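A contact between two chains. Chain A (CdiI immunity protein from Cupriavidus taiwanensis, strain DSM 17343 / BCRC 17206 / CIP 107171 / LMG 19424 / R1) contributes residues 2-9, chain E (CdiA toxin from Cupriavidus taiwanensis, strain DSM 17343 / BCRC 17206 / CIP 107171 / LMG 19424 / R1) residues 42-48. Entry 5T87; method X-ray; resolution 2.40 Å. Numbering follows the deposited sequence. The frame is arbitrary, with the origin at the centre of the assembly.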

# COMPACT_ATOMS: atom_id res chain seq x y z
N THR A 2 -9.15 11.72 -14.62
CA THR A 2 -8.80 12.17 -13.23
C THR A 2 -8.67 10.96 -12.31
O THR A 2 -9.40 9.96 -12.45
N MSE A 3 -7.75 11.06 -11.35
CA MSE A 3 -7.53 9.98 -10.39
C MSE A 3 -8.71 9.89 -9.49
O MSE A 3 -9.36 10.90 -9.22
N ARG A 4 -9.01 8.67 -9.06
CA ARG A 4 -10.20 8.39 -8.27
C ARG A 4 -9.80 7.75 -6.95
O ARG A 4 -9.08 6.75 -6.95
N TYR A 5 -10.24 8.33 -5.84
CA TYR A 5 -10.03 7.76 -4.52
C TYR A 5 -11.05 6.66 -4.30
O TYR A 5 -12.23 6.88 -4.51
N GLN A 6 -10.59 5.48 -3.88
CA GLN A 6 -11.49 4.44 -3.37
C GLN A 6 -10.90 3.88 -2.09
O GLN A 6 -9.79 3.34 -2.07
N GLU A 7 -11.65 4.07 -1.01
CA GLU A 7 -11.38 3.48 0.26
C GLU A 7 -11.84 2.03 0.20
O GLU A 7 -12.99 1.78 -0.16
N PRO A 8 -10.97 1.08 0.55
CA PRO A 8 -11.29 -0.35 0.48
C PRO A 8 -12.54 -0.78 1.25
O PRO A 8 -12.70 -0.44 2.42
N ALA A 9 -13.41 -1.55 0.58
CA ALA A 9 -14.55 -2.20 1.23
C ALA A 9 -14.07 -3.37 2.08
O ALA A 9 -13.05 -3.98 1.77
N GLY E 42 -5.38 0.87 -12.49
CA GLY E 42 -5.59 2.00 -13.39
C GLY E 42 -5.25 3.33 -12.74
O GLY E 42 -4.16 3.49 -12.21
N ASP E 43 -6.21 4.27 -12.77
CA ASP E 43 -6.07 5.56 -12.09
C ASP E 43 -6.68 5.56 -10.68
O ASP E 43 -6.69 6.59 -10.04
N VAL E 44 -7.19 4.42 -10.21
CA VAL E 44 -7.79 4.32 -8.86
C VAL E 44 -6.71 4.16 -7.78
O VAL E 44 -5.75 3.42 -7.97
N TYR E 45 -6.89 4.87 -6.67
CA TYR E 45 -5.93 4.90 -5.57
C TYR E 45 -6.63 4.70 -4.21
O TYR E 45 -7.79 5.12 -4.05
N HIS E 46 -5.92 4.07 -3.26
CA HIS E 46 -6.33 4.01 -1.83
C HIS E 46 -5.33 4.79 -0.98
O HIS E 46 -4.24 5.13 -1.45
N GLY E 47 -5.68 5.07 0.27
CA GLY E 47 -4.81 5.89 1.10
C GLY E 47 -4.92 5.69 2.59
O GLY E 47 -5.91 5.13 3.10
N HIS E 48 -3.88 6.16 3.28
CA HIS E 48 -3.84 6.09 4.75
C HIS E 48 -3.19 7.33 5.34
O HIS E 48 -2.41 8.01 4.67

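Backbone pairing sets the face from which the bridged side chains leave: parallel bridges join R4(A) to V44(E) and Y5(A) to Y45(E), with R4(A) N donating to D43(E) O (3.3 Å), Y45(E) N to R4(A) O (2.9 Å) and Q6(A) N to Y45(E) O (2.8 Å, 175° at the hydrogen). R4(A) and V44(E) therefore share one face of the sheet, Y5(A) and Y45(E) the other.

The charged contact is a salt bridge. D43(E), chi1 p, points toward chain A; R4(A), with chi1 to chi3 m, t, m, bends its end nearer chain E. Both R4(A) NH2 (2.7 Å) and NE (2.9 Å) donate to D43(E) OD1, which lies near the guanidinium plane. The second carboxylate oxygen is not idle: a water donates to D43(E) OD2 (2.7 Å) and accepts from T2(A) N (3.2 Å), bridging the chains.

The remaining side-chain contacts are van der Waals in nature. V44(E), chi1 t, places CG2 over one guanidinium face, 3.7 Å from R4(A) NH2, while its CG1 lies 3.8 Å from Q6(A) CB. On the side of the sheet that carries Y5(A) and Y45(E), selenomethionine M3(A), chi1 m and chi2 t, brings SE to 3.7 Å from Y45(E) CE1 and 4.3 Å from the ring centroid, 33° off the normal, an oblique approach; Y45(E) has chi1 m. Y5(A), chi1 t, reaches the backbone instead, CE1 lying 3.8 Å from G47(E) N.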

# COMPACT_ATOMS: atom_id res chain seq x y z
CB THR A 2 -9.86 13.15 -12.65
OG1 THR A 2 -10.15 14.17 -13.61
CG2 THR A 2 -9.38 13.80 -11.34
CB MSE A 3 -6.31 10.23 -9.53
CG MSE A 3 -5.05 10.20 -10.36
SE MSE A 3 -3.57 10.59 -9.12
CE MSE A 3 -3.23 12.50 -9.50
CB ARG A 4 -11.13 7.45 -9.03
CG ARG A 4 -11.84 8.09 -10.21
CD ARG A 4 -12.57 7.04 -11.03
NE ARG A 4 -11.64 6.23 -11.84
CZ ARG A 4 -11.94 5.07 -12.41
NH1 ARG A 4 -13.15 4.51 -12.26
NH2 ARG A 4 -11.02 4.43 -13.12
CB TYR A 5 -10.17 8.83 -3.42
CG TYR A 5 -10.00 8.27 -2.01
CD1 TYR A 5 -8.74 7.93 -1.52
CD2 TYR A 5 -11.11 8.05 -1.19
CE1 TYR A 5 -8.58 7.40 -0.25
CE2 TYR A 5 -10.97 7.53 0.09
CZ TYR A 5 -9.70 7.19 0.57
OH TYR A 5 -9.54 6.66 1.84
CB GLN A 6 -11.73 3.32 -4.40
CG GLN A 6 -13.09 2.62 -4.25
CD GLN A 6 -13.38 1.61 -5.38
OE1 GLN A 6 -13.71 1.99 -6.52
NE2 GLN A 6 -13.28 0.32 -5.06
CB GLU A 7 -12.15 4.21 1.34
CG GLU A 7 -11.77 3.84 2.76
CD GLU A 7 -12.22 4.89 3.73
OE1 GLU A 7 -11.68 4.94 4.86
OE2 GLU A 7 -13.09 5.70 3.36
CB PRO A 8 -10.07 -1.01 1.09
CG PRO A 8 -8.95 -0.05 0.90
CD PRO A 8 -9.55 1.31 0.87
CB ALA A 9 -15.53 -2.72 0.19
CB ASP E 43 -6.64 6.71 -12.95
CG ASP E 43 -8.17 6.60 -13.23
OD1 ASP E 43 -8.87 5.86 -12.52
OD2 ASP E 43 -8.66 7.28 -14.18
CB VAL E 44 -8.76 3.13 -8.75
CG1 VAL E 44 -9.36 3.02 -7.34
CG2 VAL E 44 -9.85 3.23 -9.81
CB TYR E 45 -5.17 6.24 -5.56
CG TYR E 45 -4.14 6.39 -6.67
CD1 TYR E 45 -4.53 6.70 -7.97
CD2 TYR E 45 -2.78 6.26 -6.40
CE1 TYR E 45 -3.58 6.86 -8.98
CE2 TYR E 45 -1.83 6.41 -7.41
CZ TYR E 45 -2.23 6.71 -8.69
OH TYR E 45 -1.26 6.86 -9.64
CB HIS E 46 -6.40 2.57 -1.30
CG HIS E 46 -5.17 1.78 -1.57
ND1 HIS E 46 -5.01 1.03 -2.72
CD2 HIS E 46 -4.01 1.65 -0.88
CE1 HIS E 46 -3.83 0.45 -2.71
NE2 HIS E 46 -3.20 0.81 -1.61
CB HIS E 48 -3.11 4.82 5.23
CG HIS E 48 -1.69 4.72 4.78
ND1 HIS E 48 -1.32 4.04 3.63
CD2 HIS E 48 -0.54 5.20 5.31
CE1 HIS E 48 -0.01 4.12 3.48
NE2 HIS E 48 0.48 4.82 4.48
O HOH W 1 -7.07 9.34 -15.00